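Local coordinates for protein histidine acid phosphatase (Hafnia alvei, PDB 4ARU) that belongs to the histidine acid phosphatases, in branch 2 of the histidine phosphatase superfamily, at residues 263-266 and 267-270; 311-314 and 315-318. All coordinates share one frame; numbering follows the deposited sequence.

Contact 1: residues 263-266 and 267-270; sequences TPYI and AKHN
Tyr265 and His269, one helical turn apart, meet twice. His269 ND1 donates to Tyr265 O at 2.8 Å, a nearly straight bond (168°) with the carbonyl oxygen in the plane of the imidazole. That bond fixes the ring's rotation, and the imidazole presents its edge to the phenol: His269 CE1 lies 3.5 Å from Tyr265 CE1, over one face and toward the rim. Centroids 4.6 Å apart and planes at 53° make this an edge-to-face pair. The phenol reaches it because Tyr265 CG is anti to the backbone N (chi1 -177°); its OH is hydrogen-bonded to Asp138 N.

These are the first two turns of helix 264-282, with Thr263 at the N-cap position. The Thr263 side chain makes no capping bond; OG1 is instead hydrogen-bonded to Leu259 O of the preceding helix. Thr263 O accepts from Ala267 N at 2.8 Å, and Pro264 O takes Lys268 N at 2.9 Å.

Ile266 O has two principal donors from one residue, Asn270 N at 3.1 Å and Asn270 ND2 at 3.0 Å, with a weak third bond from His269 N. The ND2 donor comes from above the carbonyl plane and its bond is bent, while ND2 also lies beside Ile266 CG2.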
ATOM      1  N   THR A 263      11.161   7.102  -2.585  1.00  8.41           N
ATOM      2  CA  THR A 263      12.587   7.456  -2.717  1.00  8.84           C
ATOM      3  C   THR A 263      13.488   6.218  -2.724  1.00  9.36           C
ATOM      4  O   THR A 263      13.444   5.488  -1.749  1.00  9.02           O
ATOM      5  CB  THR A 263      13.007   8.330  -1.526  1.00  8.92           C
ATOM      6  OG1 THR A 263      12.319   9.573  -1.623  1.00  8.81           O
ATOM      7  CG2 THR A 263      14.533   8.568  -1.478  1.00  9.69           C
ATOM      8  N   PRO A 264      14.241   5.951  -3.798  1.00  9.91           N
ATOM      9  CA  PRO A 264      14.883   4.631  -3.912  1.00 10.71           C
ATOM     10  C   PRO A 264      15.766   4.225  -2.707  1.00 10.92           C
ATOM     11  O   PRO A 264      15.694   3.095  -2.266  1.00 10.77           O
ATOM     12  CB  PRO A 264      15.654   4.717  -5.215  1.00 11.54           C
ATOM     13  CG  PRO A 264      14.731   5.570  -6.049  1.00 11.05           C
ATOM     14  CD  PRO A 264      14.261   6.657  -5.110  1.00 10.29           C
ATOM     15  N   TYR A 265      16.546   5.142  -2.172  1.00 10.00           N
ATOM     16  CA  TYR A 265      17.409   4.788  -1.027  1.00 10.78           C
ATOM     17  C   TYR A 265      16.595   4.252   0.130  1.00 10.29           C
ATOM     18  O   TYR A 265      16.946   3.267   0.787  1.00 10.22           O
ATOM     19  CB  TYR A 265      18.237   6.000  -0.610  1.00 12.05           C
ATOM     20  CG  TYR A 265      19.215   5.720   0.503  1.00 13.30           C
ATOM     21  CD1 TYR A 265      20.399   5.053   0.265  1.00 14.16           C
ATOM     22  CD2 TYR A 265      18.935   6.084   1.794  1.00 14.07           C
ATOM     23  CE1 TYR A 265      21.284   4.801   1.293  1.00 15.36           C
ATOM     24  CE2 TYR A 265      19.807   5.832   2.819  1.00 14.84           C
ATOM     25  CZ  TYR A 265      20.973   5.174   2.556  1.00 15.54           C
ATOM     26  OH  TYR A 265      21.831   4.906   3.599  1.00 18.26           O
ATOM     27  N   ILE A 266      15.495   4.900   0.424  1.00  9.50           N
ATOM     28  CA  ILE A 266      14.649   4.470   1.523  1.00  9.26           C
ATOM     29  C   ILE A 266      13.930   3.181   1.106  1.00  8.63           C
ATOM     30  O   ILE A 266      13.846   2.210   1.893  1.00  8.36           O
ATOM     31  CB  ILE A 266      13.602   5.560   1.872  1.00  9.20           C
ATOM     32  CG1 ILE A 266      14.310   6.795   2.407  1.00  9.98           C
ATOM     33  CG2 ILE A 266      12.594   5.025   2.864  1.00  9.04           C
ATOM     34  CD1 ILE A 266      13.395   7.949   2.745  1.00 10.05           C
ATOM     35  N   ALA A 267      13.349   3.183  -0.090  1.00  8.15           N
ATOM     36  CA  ALA A 267      12.536   2.081  -0.560  1.00  7.70           C
ATOM     37  C   ALA A 267      13.362   0.759  -0.549  1.00  8.18           C
ATOM     38  O   ALA A 267      12.826  -0.252  -0.136  1.00  8.11           O
ATOM     39  CB  ALA A 267      12.090   2.362  -1.968  1.00  7.45           C
ATOM     40  N   LYS A 268      14.626   0.790  -0.928  1.00  9.06           N
ATOM     41  CA  LYS A 268      15.374  -0.470  -0.973  1.00  9.73           C
ATOM     42  C   LYS A 268      15.735  -0.958   0.413  1.00 10.28           C
ATOM     43  O   LYS A 268      15.888  -2.171   0.596  1.00 10.39           O
ATOM     44  CB  LYS A 268      16.609  -0.379  -1.858  1.00 11.11           C
ATOM     45  CG  LYS A 268      17.716   0.437  -1.255  1.00 12.48           C
ATOM     46  CD  LYS A 268      18.784   0.744  -2.269  1.00 14.13           C
ATOM     47  CE  LYS A 268      19.999   1.324  -1.613  1.00 15.67           C
ATOM     48  NZ  LYS A 268      21.167   1.478  -2.538  1.00 17.38           N
ATOM     49  N   HIS A 269      15.875  -0.060   1.393  1.00 10.28           N
ATOM     50  CA  HIS A 269      16.194  -0.497   2.753  1.00 10.78           C
ATOM     51  C   HIS A 269      14.964  -1.108   3.394  1.00 10.88           C
ATOM     52  O   HIS A 269      15.110  -2.008   4.225  1.00 12.54           O
ATOM     53  CB  HIS A 269      16.766   0.638   3.607  1.00 11.17           C
ATOM     54  CG  HIS A 269      18.205   0.904   3.354  1.00 11.69           C
ATOM     55  ND1 HIS A 269      18.659   1.695   2.309  1.00 11.90           N
ATOM     56  CD2 HIS A 269      19.313   0.477   4.001  1.00 12.53           C
ATOM     57  CE1 HIS A 269      19.975   1.706   2.309  1.00 12.86           C
ATOM     58  NE2 HIS A 269      20.399   1.017   3.351  1.00 13.24           N
ATOM     59  N   ASN A 270      13.772  -0.612   3.081  1.00 10.18           N
ATOM     60  CA  ASN A 270      12.545  -1.103   3.707  1.00 10.53           C
ATOM     61  C   ASN A 270      11.890  -2.210   2.907  1.00  9.05           C
ATOM     62  O   ASN A 270      11.106  -2.986   3.471  1.00  8.49           O
ATOM     63  CB  ASN A 270      11.581   0.046   3.937  1.00 11.80           C
ATOM     64  CG  ASN A 270      12.060   1.017   5.007  1.00 15.49           C
ATOM     65  OD1 ASN A 270      12.042   0.700   6.177  1.00 20.96           O
ATOM     66  ND2 ASN A 270      12.503   2.207   4.600  1.00 19.00           N
TER

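Contact 2: residues 311-314 and 315-318; sequences ANIS and GMLG
Three successive i to i+4 bonds carry the helix across this contact, Gly315 N to Ala311 O (2.9 Å), Met316 N to Asn312 O (3.0 Å) and Leu317 N to Ile313 O (3.1 Å), with N-H to acceptor angles of 156° to 160°. Ser314 adds a side-chain bond to the first of these acceptors. Its OG sits between its own backbone N and carbonyl carbon (chi1 85°), a rotation that turns the hydroxyl back along the helix, where it donates to Ala311 O at 2.8 Å. Ala311 O therefore takes two donors, Ser314 OG and Gly315 N, from the same face of its plane. The hydroxyl is also hydrogen-bonded to Arg262 NE, which links this turn to the end of helix 243-262.

The contact covers the C-terminal end of helix 307-317, which closes in a Schellman motif. Gly318, with positive phi, is the C-prime residue; Met319 N turns back to Ser314 O, and Gly318 N makes a weak bond to Gly315 O.

On the apolar side, Ile313 and Leu317 lie side by side and point the same way, Ile313 CG2 being 4.1 Å from Leu317 CD1. Both side chains also touch Phe338 of strand 335-342, so this ridge of the helix packs on the mixed sheet. Met316 takes another course. Its CG passes 3.3 Å from Asn312 O, and the bend at chi3 carries the methyl end away from the preceding turn; the sulphur has only a loose approach to Ile313, with SD 4.5 Å from CD1. Leu275 of helix 264-282 touches both Ile313 and Met316, while the side-chain ND2 of Asn312 is hydrogen-bonded to Ser261 O, in helix 243-262.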
ATOM      1  N   ALA A 311       4.372   1.234  -1.588  1.00  5.52           N
ATOM      2  CA  ALA A 311       5.141   2.392  -2.097  1.00  5.87           C
ATOM      3  C   ALA A 311       6.609   2.042  -2.205  1.00  5.92           C
ATOM      4  O   ALA A 311       7.274   2.421  -3.191  1.00  6.05           O
ATOM      5  CB  ALA A 311       4.919   3.603  -1.212  1.00  6.18           C
ATOM      6  N   ASN A 312       7.145   1.302  -1.240  1.00  5.75           N
ATOM      7  CA  ASN A 312       8.544   0.895  -1.338  1.00  6.27           C
ATOM      8  C   ASN A 312       8.805   0.049  -2.592  1.00  6.47           C
ATOM      9  O   ASN A 312       9.762   0.253  -3.311  1.00  6.31           O
ATOM     10  CB  ASN A 312       8.971   0.035  -0.140  1.00  6.58           C
ATOM     11  CG  ASN A 312       8.978   0.762   1.205  1.00  6.92           C
ATOM     12  OD1 ASN A 312       8.881   0.070   2.247  1.00  7.29           O
ATOM     13  ND2 ASN A 312       9.162   2.068   1.249  1.00  7.34           N
ATOM     14  N   ILE A 313       7.938  -0.918  -2.838  1.00  6.45           N
ATOM     15  CA  ILE A 313       8.094  -1.815  -3.994  1.00  6.88           C
ATOM     16  C   ILE A 313       7.969  -1.007  -5.264  1.00  7.19           C
ATOM     17  O   ILE A 313       8.740  -1.211  -6.201  1.00  7.35           O
ATOM     18  CB  ILE A 313       7.079  -2.970  -3.929  1.00  6.83           C
ATOM     19  CG1 ILE A 313       7.405  -3.866  -2.731  1.00  6.91           C
ATOM     20  CG2 ILE A 313       7.000  -3.714  -5.263  1.00  7.09           C
ATOM     21  CD1 ILE A 313       8.697  -4.582  -2.822  1.00  7.32           C
ATOM     22  N   SER A 314       7.030  -0.071  -5.290  1.00  7.06           N
ATOM     23  CA  SER A 314       6.895   0.800  -6.460  1.00  7.81           C
ATOM     24  C   SER A 314       8.171   1.598  -6.709  1.00  7.55           C
ATOM     25  O   SER A 314       8.583   1.734  -7.836  1.00  7.71           O
ATOM     26  CB  SER A 314       5.640   1.625  -6.325  1.00  8.51           C
ATOM     27  OG  SER A 314       5.839   2.746  -5.599  1.00 12.31           O
ATOM     28  N   GLY A 315       8.798   2.141  -5.675  1.00  7.31           N
ATOM     29  CA  GLY A 315      10.024   2.887  -5.853  1.00  7.63           C
ATOM     30  C   GLY A 315      11.174   2.024  -6.334  1.00  7.91           C
ATOM     31  O   GLY A 315      11.958   2.445  -7.204  1.00  8.64           O
ATOM     32  N   MET A 316      11.295   0.804  -5.799  1.00  7.50           N
ATOM     33  CA  MET A 316      12.364  -0.108  -6.206  1.00  8.18           C
ATOM     34  C   MET A 316      12.261  -0.494  -7.682  1.00  8.30           C
ATOM     35  O   MET A 316      13.286  -0.584  -8.355  1.00  9.55           O
ATOM     36  CB  MET A 316      12.385  -1.377  -5.363  1.00  8.14           C
ATOM     37  CG  MET A 316      12.712  -1.126  -3.922  1.00  8.13           C
ATOM     38  SD  MET A 316      12.736  -2.646  -2.950  1.00  8.78           S
ATOM     39  CE  MET A 316      14.282  -3.299  -3.399  1.00  9.33           C
ATOM     40  N   LEU A 317      11.032  -0.713  -8.152  1.00  8.25           N
ATOM     41  CA  LEU A 317      10.760  -1.122  -9.534  1.00  8.59           C
ATOM     42  C   LEU A 317      10.473   0.078 -10.465  1.00  8.90           C
ATOM     43  O   LEU A 317      10.329  -0.116 -11.688  1.00  9.00           O
ATOM     44  CB  LEU A 317       9.601  -2.116  -9.585  1.00  8.72           C
ATOM     45  CG  LEU A 317       9.931  -3.509  -9.037  1.00  9.19           C
ATOM     46  CD1 LEU A 317       8.703  -4.370  -8.968  1.00  9.34           C
ATOM     47  CD2 LEU A 317      11.069  -4.199  -9.765  1.00 10.08           C
ATOM     48  N   GLY A 318      10.506   1.306  -9.929  1.00  8.82           N
ATOM     49  CA  GLY A 318      10.243   2.499 -10.744  1.00  9.38           C
ATOM     50  C   GLY A 318       8.823   2.586 -11.272  1.00  9.36           C
ATOM     51  O   GLY A 318       8.605   3.200 -12.331  1.00 10.53           O
TER

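Following the chain from the N terminus, contact 1 comes first, in the opening turns of helix 264-282, directly after helix 243-262. Each contact joins adjacent segments and closes no long loop. Contact 2 follows after strand 300-305, at the C-terminal end of helix 307-317, so the two lie in series, neither nested nor crossing. In space their centres are only 8 Å apart, and the two helices touch: Asn270 CB is 3.2 Å from Asn312 OD1, and Ala267 CB is 3.4 Å from Asn312 O. Contact 1 also touches helix 139-150, whereas contact 2 reaches strand 335-342 of the mixed sheet and helix 243-262.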